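PDB 3IPZ: monothiol glutaredoxin-S14, chloroplastic from Arabidopsis thaliana, which binds a [2Fe-2S] cluster as a bridged homodimer and a labile iron-sulfur cluster with BOLA1, and may donate such clusters and regulate CAX cation transporters. Local coordinates for residues Q76-G80 and G81-G85; Q100-V103 and E104-M107. One frame throughout, in Å; residues are numbered along the deposited sequence.

Interaction 1. Residues Q76-G80 and G81-G85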
ATOM      1  N   GLN A  76      -2.733   0.185   3.239  1.00 29.71           N
ATOM      2  CA  GLN A  76      -1.439  -0.423   3.461  1.00 32.21           C
ATOM      3  C   GLN A  76      -0.626   0.002   2.238  1.00 33.45           C
ATOM      4  O   GLN A  76      -1.004  -0.291   1.109  1.00 31.09           O
ATOM      5  CB  GLN A  76      -1.555  -1.952   3.527  1.00 29.24           C
ATOM      6  CG  GLN A  76      -1.893  -2.483   4.905  1.00 34.99           C
ATOM      7  CD  GLN A  76      -1.945  -4.000   4.969  1.00 35.18           C
ATOM      8  OE1 GLN A  76      -1.258  -4.693   4.220  1.00 43.71           O
ATOM      9  NE2 GLN A  76      -2.752  -4.520   5.885  1.00 32.91           N
ATOM     10  N   LEU A  77       0.483   0.694   2.469  1.00 30.01           N
ATOM     11  CA  LEU A  77       1.323   1.175   1.383  1.00 27.47           C
ATOM     12  C   LEU A  77       2.626   0.417   1.253  1.00 30.46           C
ATOM     13  O   LEU A  77       3.336   0.200   2.230  1.00 28.33           O
ATOM     14  CB  LEU A  77       1.636   2.664   1.579  1.00 34.00           C
ATOM     15  CG  LEU A  77       2.493   3.392   0.531  1.00 34.42           C
ATOM     16  CD1 LEU A  77       1.768   3.426  -0.818  1.00 25.41           C
ATOM     17  CD2 LEU A  77       2.772   4.817   1.010  1.00 24.61           C
ATOM     18  N   TYR A  78       2.929  -0.002   0.032  1.00 26.37           N
ATOM     19  CA  TYR A  78       4.173  -0.701  -0.249  1.00 29.39           C
ATOM     20  C   TYR A  78       5.023   0.154  -1.201  1.00 36.44           C
ATOM     21  O   TYR A  78       4.499   0.782  -2.136  1.00 33.21           O
ATOM     22  CB  TYR A  78       3.897  -2.071  -0.886  1.00 31.81           C
ATOM     23  CG  TYR A  78       3.605  -3.167   0.116  1.00 28.78           C
ATOM     24  CD1 TYR A  78       2.337  -3.301   0.701  1.00 23.21           C
ATOM     25  CD2 TYR A  78       4.610  -4.067   0.494  1.00 26.95           C
ATOM     26  CE1 TYR A  78       2.079  -4.316   1.645  1.00 32.04           C
ATOM     27  CE2 TYR A  78       4.369  -5.070   1.425  1.00 42.26           C
ATOM     28  CZ  TYR A  78       3.106  -5.192   1.999  1.00 36.76           C
ATOM     29  OH  TYR A  78       2.899  -6.176   2.942  1.00 53.37           O
ATOM     30  N   ILE A  79       6.330   0.183  -0.951  1.00 30.14           N
ATOM     31  CA  ILE A  79       7.258   0.941  -1.780  1.00 32.60           C
ATOM     32  C   ILE A  79       8.500   0.091  -1.955  1.00 38.16           C
ATOM     33  O   ILE A  79       9.085  -0.358  -0.965  1.00 28.40           O
ATOM     34  CB  ILE A  79       7.662   2.277  -1.116  1.00 36.31           C
ATOM     35  CG1 ILE A  79       6.429   3.138  -0.871  1.00 32.46           C
ATOM     36  CG2 ILE A  79       8.625   3.033  -2.010  1.00 32.21           C
ATOM     37  CD1 ILE A  79       6.627   4.284   0.120  1.00 28.03           C
ATOM     38  N   GLY A  80       8.896  -0.129  -3.211  1.00 36.04           N
ATOM     39  CA  GLY A  80      10.068  -0.943  -3.483  1.00 26.56           C
ATOM     40  C   GLY A  80       9.860  -2.377  -3.028  1.00 34.26           C
ATOM     41  O   GLY A  80      10.823  -3.098  -2.754  1.00 41.80           O
ATOM     42  N   GLY A  81       8.600  -2.793  -2.937  1.00 29.06           N
ATOM     43  CA  GLY A  81       8.295  -4.154  -2.528  1.00 30.50           C
ATOM     44  C   GLY A  81       8.372  -4.412  -1.035  1.00 39.68           C
ATOM     45  O   GLY A  81       8.299  -5.566  -0.604  1.00 40.49           O
ATOM     46  N   GLU A  82       8.529  -3.354  -0.243  1.00 38.38           N
ATOM     47  CA  GLU A  82       8.595  -3.489   1.213  1.00 37.97           C
ATOM     48  C   GLU A  82       7.429  -2.735   1.816  1.00 36.80           C
ATOM     49  O   GLU A  82       7.093  -1.647   1.353  1.00 35.38           O
ATOM     50  CB  GLU A  82       9.904  -2.915   1.765  1.00 38.35           C
ATOM     51  CG  GLU A  82      11.158  -3.611   1.237  1.00 54.11           C
ATOM     52  CD  GLU A  82      11.276  -5.057   1.712  1.00 62.70           C
ATOM     53  OE1 GLU A  82      12.094  -5.812   1.134  1.00 65.42           O
ATOM     54  OE2 GLU A  82      10.559  -5.437   2.666  1.00 61.56           O
ATOM     55  N   PHE A  83       6.800  -3.316   2.834  1.00 34.65           N
ATOM     56  CA  PHE A  83       5.671  -2.670   3.485  1.00 28.52           C
ATOM     57  C   PHE A  83       6.150  -1.377   4.164  1.00 30.94           C
ATOM     58  O   PHE A  83       7.036  -1.400   5.017  1.00 31.85           O
ATOM     59  CB  PHE A  83       5.049  -3.619   4.512  1.00 30.11           C
ATOM     60  CG  PHE A  83       3.990  -2.986   5.359  1.00 37.03           C
ATOM     61  CD1 PHE A  83       2.852  -2.435   4.778  1.00 30.51           C
ATOM     62  CD2 PHE A  83       4.141  -2.913   6.743  1.00 30.62           C
ATOM     63  CE1 PHE A  83       1.867  -1.809   5.570  1.00 30.03           C
ATOM     64  CE2 PHE A  83       3.168  -2.292   7.538  1.00 33.24           C
ATOM     65  CZ  PHE A  83       2.027  -1.738   6.944  1.00 36.59           C
ATOM     66  N   PHE A  84       5.565  -0.250   3.774  1.00 31.54           N
ATOM     67  CA  PHE A  84       5.954   1.026   4.355  1.00 35.19           C
ATOM     68  C   PHE A  84       5.132   1.360   5.594  1.00 35.46           C
ATOM     69  O   PHE A  84       5.684   1.763   6.607  1.00 40.65           O
ATOM     70  CB  PHE A  84       5.814   2.153   3.333  1.00 35.19           C
ATOM     71  CG  PHE A  84       6.383   3.449   3.803  1.00 30.83           C
ATOM     72  CD1 PHE A  84       7.767   3.644   3.830  1.00 30.06           C
ATOM     73  CD2 PHE A  84       5.546   4.460   4.269  1.00 26.73           C
ATOM     74  CE1 PHE A  84       8.310   4.818   4.316  1.00 24.60           C
ATOM     75  CE2 PHE A  84       6.081   5.648   4.762  1.00 32.28           C
ATOM     76  CZ  PHE A  84       7.463   5.830   4.788  1.00 38.06           C
ATOM     77  N   GLY A  85       3.813   1.201   5.517  1.00 32.39           N
ATOM     78  CA  GLY A  85       2.994   1.487   6.682  1.00 30.38           C
ATOM     79  C   GLY A  85       1.535   1.737   6.374  1.00 40.91           C
ATOM     80  O   GLY A  85       1.136   1.751   5.203  1.00 29.57           O
TER
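G81 and G80 are the middle residues of a type I' turn that joins strands 76-79 and 82-85 into a tight antiparallel hairpin. Both have positive phi. At G81 a side chain would also run into the carbonyl O of G80. E82 pairs with I79 through two backbone bonds. I79 N to E82 O is 3.0 Å and nearly straight. The return bond, from E82 N to I79 O, meets the carbonyl from above its plane. F83 lies opposite Y78 in a non-hydrogen-bonded pair. Its CA sits over one face of the Y78 ring, 3.7 Å from the centroid, and its CB comes within 3.5 Å of Y78 CE2. The two rings are set obliquely, with planes 53° apart. With chi1 at 173°, F83 swings its ring away from its own N and along the first strand, where CE1 lies 3.9 Å from Q76 CG. An alanine at Y78 would take away the ring beneath F83 and is likely to cost S69, on helix 59-69, one of its two hydrogen-bond partners, Q76 being the other. F84 opens a classic beta bulge, since F84 and G85 together face L77. The bond from F84 N to L77 O is short, 2.7 Å, while that from G85 N to L77 O is weak. The F84 ring leaves by the face where I79 lies. I79 CD1 makes a CH-pi contact over one ring face, 4.2 Å from the centroid. G85 O then accepts L77 N at 3.0 Å. A side chain at G85 would be jammed against the carbonyl O of F84. The hairpin belongs to the thioredoxin-like sheet of this glutaredoxin. Its chemistry is split: backbone bonds fix the pairing, while aromatic and aliphatic groups cover the two faces, Y78 with F83 on one and I79 with F84 on the other.

Interaction 2. Residues Q100-V103 and E104-M107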
ATOM      1  N   GLN A 100       8.803  10.913   0.856  1.00 42.42           N
ATOM      2  CA  GLN A 100       9.412  11.308  -0.407  1.00 47.65           C
ATOM      3  C   GLN A 100      10.775  10.658  -0.597  1.00 46.80           C
ATOM      4  O   GLN A 100      11.092  10.158  -1.681  1.00 44.29           O
ATOM      5  CB  GLN A 100       9.528  12.829  -0.483  1.00 46.95           C
ATOM      6  CG  GLN A 100       8.180  13.533  -0.440  1.00 49.11           C
ATOM      7  CD  GLN A 100       7.643  13.779   0.976  1.00 61.47           C
ATOM      8  OE1 GLN A 100       7.819  12.966   1.891  1.00 47.32           O
ATOM      9  NE2 GLN A 100       6.962  14.905   1.147  1.00 52.27           N
ATOM     10  N   GLU A 101      11.580  10.652   0.460  1.00 44.26           N
ATOM     11  CA  GLU A 101      12.888  10.028   0.375  1.00 43.47           C
ATOM     12  C   GLU A 101      12.746   8.585  -0.080  1.00 46.83           C
ATOM     13  O   GLU A 101      13.459   8.139  -0.990  1.00 44.53           O
ATOM     14  CB  GLU A 101      13.583  10.054   1.730  1.00 56.55           C
ATOM     15  CG  GLU A 101      14.296  11.356   2.047  1.00 74.02           C
ATOM     16  CD  GLU A 101      14.935  11.324   3.420  1.00 77.56           C
ATOM     17  OE1 GLU A 101      15.631  10.330   3.724  1.00 71.74           O
ATOM     18  OE2 GLU A 101      14.739  12.291   4.189  1.00 82.59           O
ATOM     19  N   GLU A 102      11.821   7.862   0.560  1.00 40.20           N
ATOM     20  CA  GLU A 102      11.573   6.460   0.248  1.00 40.91           C
ATOM     21  C   GLU A 102      11.142   6.216  -1.185  1.00 35.72           C
ATOM     22  O   GLU A 102      11.618   5.276  -1.830  1.00 35.58           O
ATOM     23  CB  GLU A 102      10.514   5.878   1.184  1.00 44.82           C
ATOM     24  CG  GLU A 102      11.097   5.131   2.355  1.00 57.71           C
ATOM     25  CD  GLU A 102      12.010   4.009   1.917  1.00 63.11           C
ATOM     26  OE1 GLU A 102      11.522   3.041   1.286  1.00 49.16           O
ATOM     27  OE2 GLU A 102      13.222   4.102   2.202  1.00 60.73           O
ATOM     28  N   VAL A 103      10.230   7.048  -1.671  1.00 26.58           N
ATOM     29  CA  VAL A 103       9.736   6.912  -3.031  1.00 33.21           C
ATOM     30  C   VAL A 103      10.862   7.150  -4.037  1.00 35.60           C
ATOM     31  O   VAL A 103      11.034   6.369  -4.967  1.00 41.89           O
ATOM     32  CB  VAL A 103       8.593   7.899  -3.302  1.00 35.68           C
ATOM     33  CG1 VAL A 103       8.203   7.842  -4.768  1.00 32.72           C
ATOM     34  CG2 VAL A 103       7.383   7.568  -2.409  1.00 36.43           C
ATOM     35  N   GLU A 104      11.623   8.224  -3.838  1.00 35.22           N
ATOM     36  CA  GLU A 104      12.740   8.564  -4.716  1.00 42.64           C
ATOM     37  C   GLU A 104      13.709   7.402  -4.776  1.00 37.89           C
ATOM     38  O   GLU A 104      14.093   6.954  -5.858  1.00 41.06           O
ATOM     39  CB  GLU A 104      13.459   9.814  -4.205  1.00 47.67           C
ATOM     40  CG  GLU A 104      12.720  11.118  -4.491  1.00 63.46           C
ATOM     41  CD  GLU A 104      13.375  12.326  -3.827  1.00 74.73           C
ATOM     42  OE1 GLU A 104      14.601  12.285  -3.573  1.00 77.91           O
ATOM     43  OE2 GLU A 104      12.661  13.320  -3.573  1.00 72.93           O
ATOM     44  N   LYS A 105      14.101   6.910  -3.606  1.00 34.19           N
ATOM     45  CA  LYS A 105      15.007   5.770  -3.522  1.00 37.75           C
ATOM     46  C   LYS A 105      14.462   4.621  -4.377  1.00 40.67           C
ATOM     47  O   LYS A 105      15.198   3.992  -5.129  1.00 47.01           O
ATOM     48  CB  LYS A 105      15.133   5.333  -2.060  1.00 52.92           C
ATOM     49  CG  LYS A 105      15.810   3.985  -1.835  1.00 64.35           C
ATOM     50  CD  LYS A 105      15.821   3.638  -0.349  1.00 68.45           C
ATOM     51  CE  LYS A 105      16.269   2.202  -0.096  1.00 69.12           C
ATOM     52  NZ  LYS A 105      16.192   1.850   1.355  1.00 74.85           N
ATOM     53  N   ALA A 106      13.159   4.373  -4.268  1.00 35.75           N
ATOM     54  CA  ALA A 106      12.501   3.309  -5.014  1.00 41.32           C
ATOM     55  C   ALA A 106      12.514   3.561  -6.521  1.00 45.63           C
ATOM     56  O   ALA A 106      12.873   2.685  -7.303  1.00 42.78           O
ATOM     57  CB  ALA A 106      11.059   3.148  -4.527  1.00 35.51           C
ATOM     58  N   MET A 107      12.114   4.766  -6.912  1.00 36.04           N
ATOM     59  CA  MET A 107      12.059   5.166  -8.311  1.00 40.40           C
ATOM     60  C   MET A 107      13.418   5.119  -9.006  1.00 38.54           C
ATOM     61  O   MET A 107      13.501   4.865 -10.208  1.00 44.54           O
ATOM     62  CB  MET A 107      11.519   6.583  -8.411  1.00 41.82           C
ATOM     63  CG  MET A 107      10.438   6.734  -9.431  1.00 68.38           C
ATOM     64  SD  MET A 107       8.894   6.238  -8.729  1.00 62.05           S
ATOM     65  CE  MET A 107       8.399   7.802  -8.040  1.00 63.24           C
TER
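E104, K105, A106 and M107 give their backbone N-H groups to the carbonyls of Q100, E101, E102 and V103, four successive i to i+4 bonds of an alpha helix. M107 N to V103 O is the shortest, at 2.7 Å; K105 N to E101 O is 3.0 Å. This is the C-terminal helix 98-108 of the glutaredoxin domain, and the contact lies away from the annotated glutathione and cluster sites. The side chains meet along two flanks. On one, V103 and M107 run side by side, one turn apart. With chi1 at 174°, V103 places CG1 on the side of the next turn, where M107 CE lies. The M107 chain is bent at chi2 and chi3. V103 CG1 and M107 CE are modelled 3.3 Å apart, tight for two methyls, and this closeness is doubtful. V103 also packs on V48, and M107 on P49. On the other flank, E102 and K105 point the same way. K105 is fully extended. E102 bends at chi2, which brings its carboxylate alongside the lysine chain. Their salt bridge is long: E102 OE2 lies 3.8 Å from K105 NZ, and 3.7 Å from K105 CD.

In the fold
Interaction 1 comes first along the chain, in the hairpin of strands 76-79 and 82-85. Helix 87-96 follows, and interaction 2 lies in the last helix, 98-108. Their centres are about 11 Å apart, and the two touch directly. The F84 ring meets E102, with F84 CE1 3.4 Å from E102 CG. I79 CG2 reaches A106 CB at 3.5 Å. The helix thus packs on the hairpin face that carries I79 and F84. Helix 59-69 contacts Y78 and F83 on the other face. The hairpin, whose strand 82-85 forms one edge of the four-stranded mixed sheet, therefore lies between helices, as in the layered thioredoxin fold.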